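NAD nucleotidase (PDB 3ZTV) degrades NAD to adenosine and nicotinamide riboside, acting as a zinc-dependent periplasmic pyrophosphatase and 5'-nucleotidase. Local coordinates at residues S14-N19 and V271-V276; E246-F251 and T287-H292. All blocks are in the same frame, centred on the assembly; numbering follows the deposited sequence.

In the fold
Both contacts lie in the calcineurin-like metallophosphoesterase part of the chain, their centres about 9 Å apart. Their segments alternate in sequence: S14-N19, E246-F251, V271-V276, T287-H292. Contact 1 joins strands 11-18 and 270-278 side by side in the middle of a seven-stranded mixed sheet. Strand 284-295, next in order beyond 270-278, carries the second segment of contact 2, which reaches across to the run leading into edge strand 249-252 of a separate six-stranded sheet. Contact 1 thus builds one sheet, while contact 2 ties that sheet to the other. Strand 11-18 leads directly to the zinc ligands D20 and H22; contact 2 lies away from the annotated sites.

Contact 1 (S14-N19 and V271-V276); sequences SILHIN and VGDLGV
I15 and H17 pair with L274 and G272 in an antiparallel ladder between two central strands of the seven-stranded sheet, 11-18 and 270-278, whose local axes run at 161°. Each is a hydrogen-bonded pair. I15 N reaches L274 O at 2.9 Å, and L274 N returns to I15 O at 2.9 Å, nearly straight at 171° and in the plane of the carbonyl. H17 N donates to G272 O at 3.0 Å, and G272 N to H17 O at 2.9 Å. Between them L16 sits opposite D273 as a non-hydrogen-bonded pair, where L16 CA makes a CA-H...O contact of 3.2 Å with G272 O. I15 O is held a second time, by a water 3.0 Å away that also donates to D273 OD1 at 2.7 Å, joining the backbone of one strand to the carboxylate of the other. The same carboxylate forms a salt bridge to R288 through OD1 and accepts a hydrogen bond from Y60 through OD2, a set of partners that would favour its charged form. On the face shared by L16 and D273, L16 CD2 leans against the CB of D273. On the other, the H17 ring packs on the backbone of G272, whose N lies over one face, offset toward the rim. At one end of the ladder I15 CD1 meets V276 CG2 at 4.1 Å; CG1 stands anti to the carbonyl carbon (chi1 -55°). At the opposite end I18 CG2 touches V271 CG2. L53 of helix 46-59 covers L16 and V271, while M262 of strand 258-263, in the six-stranded sheet, packs on H17 and L274. On its other edge strand 11-18 bonds to strand 63-67, and strand 284-295 flanks 270-278.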
loop_
_atom_site.group_PDB
_atom_site.type_symbol
_atom_site.label_atom_id
_atom_site.label_comp_id
_atom_site.label_asym_id
_atom_site.label_seq_id
_atom_site.Cartn_x
_atom_site.Cartn_y
_atom_site.Cartn_z
ATOM N N SER A 14 17.568 -2.619 -28.267
ATOM C CA SER A 14 17.392 -4.035 -28.577
ATOM C C SER A 14 17.395 -4.845 -27.275
ATOM O O SER A 14 18.452 -5.197 -26.756
ATOM C CB SER A 14 18.483 -4.524 -29.535
ATOM O OG SER A 14 18.384 -3.808 -30.759
ATOM N N ILE A 15 16.208 -5.116 -26.745
ATOM C CA ILE A 15 16.085 -5.834 -25.478
ATOM C C ILE A 15 16.225 -7.344 -25.703
ATOM O O ILE A 15 15.557 -7.921 -26.551
ATOM C CB ILE A 15 14.754 -5.498 -24.791
ATOM C CG1 ILE A 15 14.628 -3.974 -24.629
ATOM C CG2 ILE A 15 14.640 -6.220 -23.454
ATOM C CD1 ILE A 15 13.311 -3.534 -24.063
ATOM N N LEU A 16 17.111 -7.957 -24.930
ATOM C CA LEU A 16 17.372 -9.400 -24.975
ATOM C C LEU A 16 17.248 -9.897 -23.547
ATOM O O LEU A 16 17.913 -9.363 -22.649
ATOM C CB LEU A 16 18.781 -9.668 -25.501
ATOM C CG LEU A 16 19.035 -9.211 -26.945
ATOM C CD1 LEU A 16 20.528 -9.198 -27.271
ATOM C CD2 LEU A 16 18.288 -10.111 -27.918
ATOM N N HIS A 17 16.386 -10.880 -23.301
ATOM C CA HIS A 17 16.067 -11.204 -21.918
ATOM C C HIS A 17 15.759 -12.681 -21.674
ATOM O O HIS A 17 15.270 -13.400 -22.555
ATOM C CB HIS A 17 14.902 -10.328 -21.443
ATOM C CG HIS A 17 13.600 -10.650 -22.099
ATOM N ND1 HIS A 17 13.252 -10.214 -23.360
ATOM C CD2 HIS A 17 12.547 -11.358 -21.643
ATOM C CE1 HIS A 17 12.043 -10.660 -23.656
ATOM N NE2 HIS A 17 11.592 -11.355 -22.626
ATOM N N ILE A 18 16.093 -13.127 -20.464
ATOM C CA ILE A 18 15.650 -14.425 -19.943
ATOM C C ILE A 18 15.075 -14.242 -18.534
ATOM O O ILE A 18 15.222 -13.164 -17.918
ATOM C CB ILE A 18 16.782 -15.501 -19.893
ATOM C CG1 ILE A 18 17.793 -15.261 -18.762
ATOM C CG2 ILE A 18 17.501 -15.599 -21.223
ATOM C CD1 ILE A 18 18.692 -16.486 -18.488
ATOM N N ASN A 19 14.459 -15.292 -17.992
ATOM C CA ASN A 19 13.920 -15.235 -16.633
ATOM C C ASN A 19 13.752 -16.646 -16.105
ATOM O O ASN A 19 13.576 -17.592 -16.877
ATOM C CB ASN A 19 12.558 -14.535 -16.610
ATOM C CG ASN A 19 11.531 -15.250 -17.471
ATOM O OD1 ASN A 19 10.725 -16.062 -16.983
ATOM N ND2 ASN A 19 11.556 -14.963 -18.759
ATOM N N VAL A 271 15.388 -17.148 -25.292
ATOM C CA VAL A 271 15.902 -15.787 -25.268
ATOM C C VAL A 271 14.873 -14.900 -25.964
ATOM O O VAL A 271 14.594 -15.092 -27.153
ATOM C CB VAL A 271 17.278 -15.679 -25.957
ATOM C CG1 VAL A 271 17.645 -14.212 -26.208
ATOM C CG2 VAL A 271 18.354 -16.371 -25.122
ATOM N N GLY A 272 14.293 -13.957 -25.221
ATOM C CA GLY A 272 13.369 -13.003 -25.816
ATOM C C GLY A 272 14.136 -11.874 -26.483
ATOM O O GLY A 272 15.164 -11.429 -25.986
ATOM N N ASP A 273 13.605 -11.401 -27.603
ATOM C CA ASP A 273 14.290 -10.458 -28.497
ATOM C C ASP A 273 13.243 -9.434 -28.962
ATOM O O ASP A 273 12.383 -9.750 -29.789
ATOM C CB ASP A 273 14.826 -11.311 -29.660
ATOM C CG ASP A 273 15.440 -10.516 -30.807
ATOM O OD1 ASP A 273 15.461 -9.274 -30.789
ATOM O OD2 ASP A 273 15.904 -11.191 -31.761
ATOM N N LEU A 274 13.271 -8.237 -28.369
ATOM C CA LEU A 274 12.294 -7.181 -28.643
ATOM C C LEU A 274 13.016 -5.908 -29.063
ATOM O O LEU A 274 13.723 -5.296 -28.268
ATOM C CB LEU A 274 11.392 -6.910 -27.420
ATOM C CG LEU A 274 10.172 -6.019 -27.694
ATOM C CD1 LEU A 274 9.143 -6.822 -28.467
ATOM C CD2 LEU A 274 9.562 -5.469 -26.406
ATOM N N GLY A 275 12.819 -5.511 -30.316
ATOM C CA GLY A 275 13.341 -4.250 -30.813
ATOM C C GLY A 275 12.328 -3.155 -30.562
ATOM O O GLY A 275 11.147 -3.287 -30.909
ATOM N N VAL A 276 12.795 -2.080 -29.935
ATOM C CA VAL A 276 11.927 -0.976 -29.538
ATOM C C VAL A 276 12.451 0.353 -30.048
ATOM O O VAL A 276 13.610 0.699 -29.816
ATOM C CB VAL A 276 11.807 -0.873 -28.005
ATOM C CG1 VAL A 276 10.881 0.289 -27.624
ATOM C CG2 VAL A 276 11.313 -2.187 -27.409
HETATM O O HOH W 1 16.529 -7.278 -29.287
#

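Contact 2 (E246-F251 and T287-H292); sequences EYPLEF and TRKIPH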
loop_
_atom_site.group_PDB
_atom_site.type_symbol
_atom_site.label_atom_id
_atom_site.label_comp_id
_atom_site.label_asym_id
_atom_site.label_seq_id
_atom_site.Cartn_x
_atom_site.Cartn_y
_atom_site.Cartn_z
ATOM N N GLU A 246 0.698 -13.697 -26.856
ATOM C CA GLU A 246 1.559 -13.234 -27.940
ATOM C C GLU A 246 2.772 -12.470 -27.402
ATOM O O GLU A 246 2.672 -11.724 -26.419
ATOM C CB GLU A 246 0.752 -12.355 -28.904
ATOM C CG GLU A 246 1.448 -12.030 -30.215
ATOM C CD GLU A 246 1.489 -13.197 -31.185
ATOM O OE1 GLU A 246 0.681 -14.144 -31.044
ATOM O OE2 GLU A 246 2.334 -13.160 -32.097
ATOM N N TYR A 247 3.915 -12.655 -28.051
ATOM C CA TYR A 247 5.131 -11.936 -27.703
ATOM C C TYR A 247 5.221 -10.636 -28.512
ATOM O O TYR A 247 5.366 -10.693 -29.729
ATOM C CB TYR A 247 6.362 -12.819 -28.008
ATOM C CG TYR A 247 7.652 -12.192 -27.537
ATOM C CD1 TYR A 247 8.350 -11.310 -28.352
ATOM C CD2 TYR A 247 8.155 -12.451 -26.262
ATOM C CE1 TYR A 247 9.504 -10.686 -27.914
ATOM C CE2 TYR A 247 9.315 -11.852 -25.823
ATOM C CZ TYR A 247 9.978 -10.953 -26.646
ATOM O OH TYR A 247 11.129 -10.324 -26.231
ATOM N N PRO A 248 5.097 -9.458 -27.871
ATOM C CA PRO A 248 4.725 -9.117 -26.499
ATOM C C PRO A 248 3.232 -8.807 -26.426
ATOM O O PRO A 248 2.571 -8.720 -27.462
ATOM C CB PRO A 248 5.504 -7.820 -26.272
ATOM C CG PRO A 248 5.345 -7.113 -27.604
ATOM C CD PRO A 248 5.448 -8.235 -28.632
ATOM N N LEU A 249 2.713 -8.639 -25.215
ATOM C CA LEU A 249 1.410 -8.027 -24.988
ATOM C C LEU A 249 1.526 -6.506 -25.030
ATOM O O LEU A 249 2.589 -5.948 -24.748
ATOM C CB LEU A 249 0.855 -8.444 -23.626
ATOM C CG LEU A 249 0.426 -9.906 -23.508
ATOM C CD1 LEU A 249 0.038 -10.207 -22.064
ATOM C CD2 LEU A 249 -0.724 -10.194 -24.470
ATOM N N GLU A 250 0.428 -5.849 -25.394
ATOM C CA GLU A 250 0.376 -4.388 -25.462
ATOM C C GLU A 250 -0.871 -3.856 -24.769
ATOM O O GLU A 250 -1.963 -4.373 -24.977
ATOM C CB GLU A 250 0.379 -3.903 -26.922
ATOM C CG GLU A 250 0.330 -2.385 -27.050
ATOM C CD GLU A 250 0.282 -1.883 -28.488
ATOM O OE1 GLU A 250 0.558 -2.655 -29.432
ATOM O OE2 GLU A 250 -0.028 -0.686 -28.663
ATOM N N PHE A 251 -0.693 -2.817 -23.959
ATOM C CA PHE A 251 -1.775 -2.146 -23.249
ATOM C C PHE A 251 -1.671 -0.642 -23.439
ATOM O O PHE A 251 -0.700 -0.153 -24.013
ATOM C CB PHE A 251 -1.719 -2.506 -21.755
ATOM C CG PHE A 251 -1.811 -3.979 -21.507
ATOM C CD1 PHE A 251 -3.045 -4.596 -21.418
ATOM C CD2 PHE A 251 -0.662 -4.761 -21.413
ATOM C CE1 PHE A 251 -3.140 -5.965 -21.230
ATOM C CE2 PHE A 251 -0.754 -6.133 -21.233
ATOM C CZ PHE A 251 -1.993 -6.734 -21.138
ATOM N N THR A 287 9.727 -2.776 -33.322
ATOM C CA THR A 287 10.364 -2.955 -34.626
ATOM C C THR A 287 10.763 -4.411 -34.895
ATOM O O THR A 287 11.063 -4.774 -36.033
ATOM C CB THR A 287 11.634 -2.087 -34.751
ATOM O OG1 THR A 287 12.574 -2.479 -33.742
ATOM C CG2 THR A 287 11.308 -0.612 -34.578
ATOM N N ARG A 288 10.797 -5.241 -33.854
ATOM C CA ARG A 288 11.225 -6.633 -33.990
ATOM C C ARG A 288 10.692 -7.358 -32.767
ATOM O O ARG A 288 10.727 -6.801 -31.668
ATOM C CB ARG A 288 12.755 -6.724 -34.044
ATOM C CG ARG A 288 13.313 -8.154 -34.092
ATOM C CD ARG A 288 14.835 -8.156 -34.172
ATOM N NE ARG A 288 15.429 -7.521 -33.003
ATOM C CZ ARG A 288 15.976 -6.308 -32.984
ATOM N NH1 ARG A 288 16.003 -5.559 -34.077
ATOM N NH2 ARG A 288 16.475 -5.823 -31.859
ATOM N N LYS A 289 10.189 -8.575 -32.939
ATOM C CA LYS A 289 9.635 -9.332 -31.823
ATOM C C LYS A 289 9.787 -10.822 -32.108
ATOM O O LYS A 289 9.047 -11.392 -32.910
ATOM C CB LYS A 289 8.167 -8.958 -31.575
ATOM C CG LYS A 289 7.305 -8.811 -32.832
ATOM C CD LYS A 289 5.867 -8.478 -32.459
ATOM C CE LYS A 289 4.966 -8.410 -33.688
ATOM N NZ LYS A 289 4.783 -9.747 -34.319
ATOM N N ILE A 290 10.771 -11.438 -31.465
ATOM C CA ILE A 290 11.057 -12.857 -31.665
ATOM C C ILE A 290 11.334 -13.544 -30.334
ATOM O O ILE A 290 12.297 -13.204 -29.643
ATOM C CB ILE A 290 12.286 -13.073 -32.553
ATOM C CG1 ILE A 290 12.200 -12.231 -33.827
ATOM C CG2 ILE A 290 12.442 -14.560 -32.889
ATOM C CD1 ILE A 290 13.505 -12.189 -34.616
ATOM N N PRO A 291 10.480 -14.498 -29.948
ATOM C CA PRO A 291 10.821 -15.369 -28.820
ATOM C C PRO A 291 11.634 -16.572 -29.315
ATOM O O PRO A 291 11.066 -17.497 -29.910
ATOM C CB PRO A 291 9.452 -15.817 -28.307
ATOM C CG PRO A 291 8.576 -15.807 -29.528
ATOM C CD PRO A 291 9.138 -14.784 -30.489
ATOM N N HIS A 292 12.949 -16.557 -29.099
ATOM C CA HIS A 292 13.814 -17.634 -29.602
ATOM C C HIS A 292 13.799 -18.841 -28.674
ATOM O O HIS A 292 14.316 -18.770 -27.553
ATOM C CB HIS A 292 15.264 -17.164 -29.701
ATOM C CG HIS A 292 15.494 -16.051 -30.679
ATOM N ND1 HIS A 292 15.463 -14.716 -30.332
ATOM C CD2 HIS A 292 15.792 -16.087 -31.999
ATOM C CE1 HIS A 292 15.720 -13.977 -31.400
ATOM N NE2 HIS A 292 15.931 -14.789 -32.423
HETATM O O HOH W 2 4.774 -12.173 -31.901
HETATM O O HOH W 3 2.180 -10.675 -33.635
#
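E246 OE2 accepts hydrogen bonds from two waters that bridge it to K289. One lies 2.6 Å from OE2 and also donates to Y247 O at 2.7 Å; its link to K289 NZ is weak. The second lies 2.9 Å from OE2 and takes a hydrogen bond from K289 NZ at 2.8 Å. Carboxylate and ammonium are therefore bridged by solvent, with OE2 and NZ 4.8 Å apart, and their opposite charges probably add some attraction. The K289 chain stays extended as far as CE, then bends at chi4 (68°), placing NZ beside the second water. On the way its CD passes 3.6 Å from Y247 O, and lies against CD of P248, whose side chain it crosses at about a right angle. The peptide bond between Y247 and P248 is cis. The CB of Y247 points toward the K289 strand, and CG stands anti to the backbone N (chi1 -174°). K289 CB sits at the ring edge, in plane, while P291 CB lies over one face, 4.1 Å from Y247 CG. P291 CG adds a contact with Y247 CB, so that K289 and P291 hold the tyrosine from edge and face. The other carboxylate oxygen, OE1, forms a salt bridge with R237 of helix 234-238. Y247 and P248 pack in turn on L274 of strand 270-278 and M262 of strand 258-263, so the run before strand 249-252 packs against strands of both sheets. T287 and R288 form a classic beta bulge opposite G275, just before strand 284-295 passes Y247.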